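Local coordinates for periplasmic binding protein/LacI transcriptional regulator (Brachyspira murdochii, PDB 4KQC) that probably binds a carbohydrate as the periplasmic solute-binding component of an ABC transporter, at residues I143-L148 with G156-F161. Residues are numbered along the deposited sequence; the frame is centred on the assembly and turned at random. Where two conformers were deposited one is given.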
ATOM      1  N   ILE A 143      15.870 -13.545   2.108  1.00 12.56           N
ATOM      2  CA  ILE A 143      14.698 -12.919   1.514  0.60 13.58           C
ATOM      3  C   ILE A 143      14.765 -11.400   1.778  1.00 13.22           C
ATOM      4  O   ILE A 143      14.894 -10.959   2.930  1.00 12.73           O
ATOM      5  CB  ILE A 143      13.403 -13.492   2.071  0.60 16.36           C
ATOM      6  CG1 ILE A 143      13.308 -15.019   1.770  0.60 17.77           C
ATOM      7  CG2 ILE A 143      12.213 -12.751   1.490  0.60 17.50           C
ATOM      8  CD1 ILE A 143      13.738 -15.942   2.898  0.60 18.56           C
ATOM      9  N   ALA A 144      14.742 -10.616   0.720  1.00 12.00           N
ATOM     10  CA  ALA A 144      14.834  -9.165   0.839  1.00 11.59           C
ATOM     11  C   ALA A 144      13.457  -8.560   0.939  1.00 12.12           C
ATOM     12  O   ALA A 144      12.515  -8.988   0.218  1.00 12.64           O
ATOM     13  CB  ALA A 144      15.527  -8.625  -0.371  1.00 11.51           C
ATOM     14  N   VAL A 145      13.308  -7.596   1.821  1.00 11.08           N
ATOM     15  CA  VAL A 145      12.055  -6.853   1.969  1.00 11.92           C
ATOM     16  C   VAL A 145      12.383  -5.396   1.582  1.00 12.02           C
ATOM     17  O   VAL A 145      13.101  -4.750   2.310  1.00 13.55           O
ATOM     18  CB  VAL A 145      11.563  -6.948   3.412  1.00 12.43           C
ATOM     19  CG1 VAL A 145      10.389  -5.967   3.685  1.00 14.24           C
ATOM     20  CG2 VAL A 145      11.224  -8.402   3.771  1.00 13.29           C
ATOM     21  N   LEU A 146      11.826  -4.880   0.492  1.00 11.20           N
ATOM     22  CA  LEU A 146      12.049  -3.492   0.116  0.50 11.37           C
ATOM     23  C   LEU A 146      10.912  -2.726   0.736  1.00 11.31           C
ATOM     24  O   LEU A 146       9.759  -2.790   0.260  1.00 10.77           O
ATOM     25  CB  LEU A 146      12.074  -3.331  -1.406  0.50 12.45           C
ATOM     26  CG  LEU A 146      13.428  -3.619  -2.067  0.50 13.53           C
ATOM     27  CD1 LEU A 146      14.356  -2.414  -1.932  0.50 14.46           C
ATOM     28  CD2 LEU A 146      14.111  -4.869  -1.543  0.50 13.14           C
ATOM     29  N   GLN A 147      11.246  -2.057   1.830  1.00 10.26           N
ATOM     30  CA  GLN A 147      10.297  -1.286   2.612  1.00 10.14           C
ATOM     31  C   GLN A 147      10.249   0.131   2.106  1.00  9.93           C
ATOM     32  O   GLN A 147      11.301   0.728   1.995  1.00  9.90           O
ATOM     33  CB  GLN A 147      10.787  -1.314   4.070  1.00 10.52           C
ATOM     34  CG  GLN A 147      10.081  -0.313   4.969  1.00 11.29           C
ATOM     35  CD  GLN A 147      10.503  -0.406   6.422  1.00 12.79           C
ATOM     36  OE1 GLN A 147      11.060  -1.411   6.847  1.00 14.19           O
ATOM     37  NE2 GLN A 147      10.251   0.641   7.182  1.00 13.11           N
ATOM     38  N   LEU A 148       9.068   0.631   1.731  1.00  9.88           N
ATOM     39  CA  LEU A 148       9.019   1.887   0.919  1.00 10.98           C
ATOM     40  C   LEU A 148       9.546   3.120   1.630  1.00 11.39           C
ATOM     41  O   LEU A 148      10.113   4.022   0.994  1.00 12.93           O
ATOM     42  CB  LEU A 148       7.596   2.125   0.347  1.00 11.11           C
ATOM     43  CG  LEU A 148       6.521   2.275   1.442  1.00 11.39           C
ATOM     44  CD1 LEU A 148       5.951   3.669   1.385  1.00 11.91           C
ATOM     45  CD2 LEU A 148       5.412   1.267   1.423  1.00 11.62           C
ATOM     46  N   GLY A 156       4.292  -0.690   8.581  1.00 12.54           N
ATOM     47  CA  GLY A 156       3.322  -1.721   8.617  1.00 12.17           C
ATOM     48  C   GLY A 156       3.360  -2.688   7.459  1.00 11.52           C
ATOM     49  O   GLY A 156       3.203  -3.905   7.669  1.00 12.13           O
ATOM     50  N   ARG A 157       3.616  -2.200   6.246  1.00 10.71           N
ATOM     51  CA  ARG A 157       3.729  -3.137   5.110  1.00 11.21           C
ATOM     52  C   ARG A 157       4.953  -4.030   5.220  1.00 11.76           C
ATOM     53  O   ARG A 157       4.946  -5.141   4.709  1.00 13.81           O
ATOM     54  CB  ARG A 157       3.717  -2.413   3.785  1.00 10.92           C
ATOM     55  CG  ARG A 157       2.382  -1.768   3.467  1.00 11.20           C
ATOM     56  CD  ARG A 157       2.331  -1.279   2.044  1.00 11.35           C
ATOM     57  NE  ARG A 157       1.068  -0.657   1.697  1.00 13.14           N
ATOM     58  CZ  ARG A 157       0.788  -0.211   0.479  1.00 13.33           C
ATOM     59  NH1 ARG A 157       1.645  -0.355  -0.489  1.00 13.84           N
ATOM     60  NH2 ARG A 157      -0.413   0.279   0.188  1.00 15.81           N
ATOM     61  N   ALA A 158       5.993  -3.588   5.910  1.00 11.75           N
ATOM     62  CA  ALA A 158       7.195  -4.423   6.129  1.00 11.65           C
ATOM     63  C   ALA A 158       7.001  -5.360   7.308  1.00 12.27           C
ATOM     64  O   ALA A 158       7.296  -6.566   7.189  1.00 13.12           O
ATOM     65  CB  ALA A 158       8.407  -3.538   6.429  1.00 13.20           C
ATOM     66  N   GLU A 159       6.600  -4.824   8.449  1.00 13.13           N
ATOM     67  CA  GLU A 159       6.426  -5.570   9.725  0.70 14.95           C
ATOM     68  C   GLU A 159       5.439  -6.702   9.512  1.00 13.34           C
ATOM     69  O   GLU A 159       5.627  -7.794  10.036  1.00 13.57           O
ATOM     70  CB  GLU A 159       5.938  -4.688  10.888  0.70 18.36           C
ATOM     71  CG  GLU A 159       7.029  -3.946  11.694  0.70 22.81           C
ATOM     72  CD  GLU A 159       6.542  -3.205  12.975  0.70 25.55           C
ATOM     73  OE1 GLU A 159       5.314  -3.092  13.270  0.70 28.14           O
ATOM     74  OE2 GLU A 159       7.418  -2.683  13.681  0.70 29.68           O
ATOM     75  N   GLY A 160       4.349  -6.426   8.790  1.00 13.39           N
ATOM     76  CA  GLY A 160       3.310  -7.467   8.558  1.00 11.95           C
ATOM     77  C   GLY A 160       3.885  -8.725   7.905  1.00 13.34           C
ATOM     78  O   GLY A 160       3.520  -9.871   8.258  1.00 11.91           O
ATOM     79  N   PHE A 161       4.715  -8.522   6.889  1.00 11.68           N
ATOM     80  CA  PHE A 161       5.414  -9.568   6.182  1.00 11.12           C
ATOM     81  C   PHE A 161       6.422 -10.254   7.130  1.00 11.32           C
ATOM     82  O   PHE A 161       6.491 -11.455   7.253  1.00 11.53           O
ATOM     83  CB  PHE A 161       6.111  -8.974   4.925  1.00 10.80           C
ATOM     84  CG  PHE A 161       6.876 -10.020   4.136  1.00 10.56           C
ATOM     85  CD1 PHE A 161       8.163 -10.345   4.489  1.00 10.47           C
ATOM     86  CD2 PHE A 161       6.292 -10.690   3.064  1.00 10.10           C
ATOM     87  CE1 PHE A 161       8.855 -11.338   3.844  1.00 10.77           C
ATOM     88  CE2 PHE A 161       7.013 -11.634   2.365  1.00 10.19           C
ATOM     89  CZ  PHE A 161       8.248 -11.990   2.766  1.00 10.52           C
TER
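Val145 and Phe161 make the closest apolar contact between the strand and the helix. The CG2 methyl of Val145 lies 3.7 Å from CD1 of Phe161 and 3.8 Å from CE1 of the same ring, so it meets one ring bond, approaching obliquely. CB of Phe161 already points toward the strand, and with CG anti to the backbone N (chi1 180°) the ring runs alongside Val145, the two side chains sliding past each other in opposite directions. Two residues back on the same strand face, CG2 of Ile143 comes within 4.2 Å of CZ of Phe161. The other Val145 methyl, CG1, is 4.2 Å from Ala158 CB, one helical turn before Phe161. Beyond the segments, Phe161 stacks on Tyr210 and packs against helix 113-133.

The two elements run nearly antiparallel, their axes at 157° and 9.2 Å apart at closest approach. This is the crossover helix of a beta-alpha-beta unit: strand 141-146 leads into helix 152-171, and strand 179-184 then lies parallel beside the first strand, as in the Rossmann-like lobes of periplasmic binding proteins.

Past the strand end, Gln147 and Leu148 meet the helix by van der Waals contact alone. Gln147 lays its extended chain along the Ala158 methyl, with CG 3.9 Å and OE1 3.4 Å from Ala158 CB; its NE2 is hydrogen-bonded to Asp149 O. Leu148 touches Arg157 through aliphatic carbon, CD2 to CD at 4.0 Å. Arg157 NH1 serves both Asp251 OD2 (salt bridge) and Ser212 O (hydrogen bond), NE bonds Asn113 OD1, and Phe250 adds a cation-pi contact.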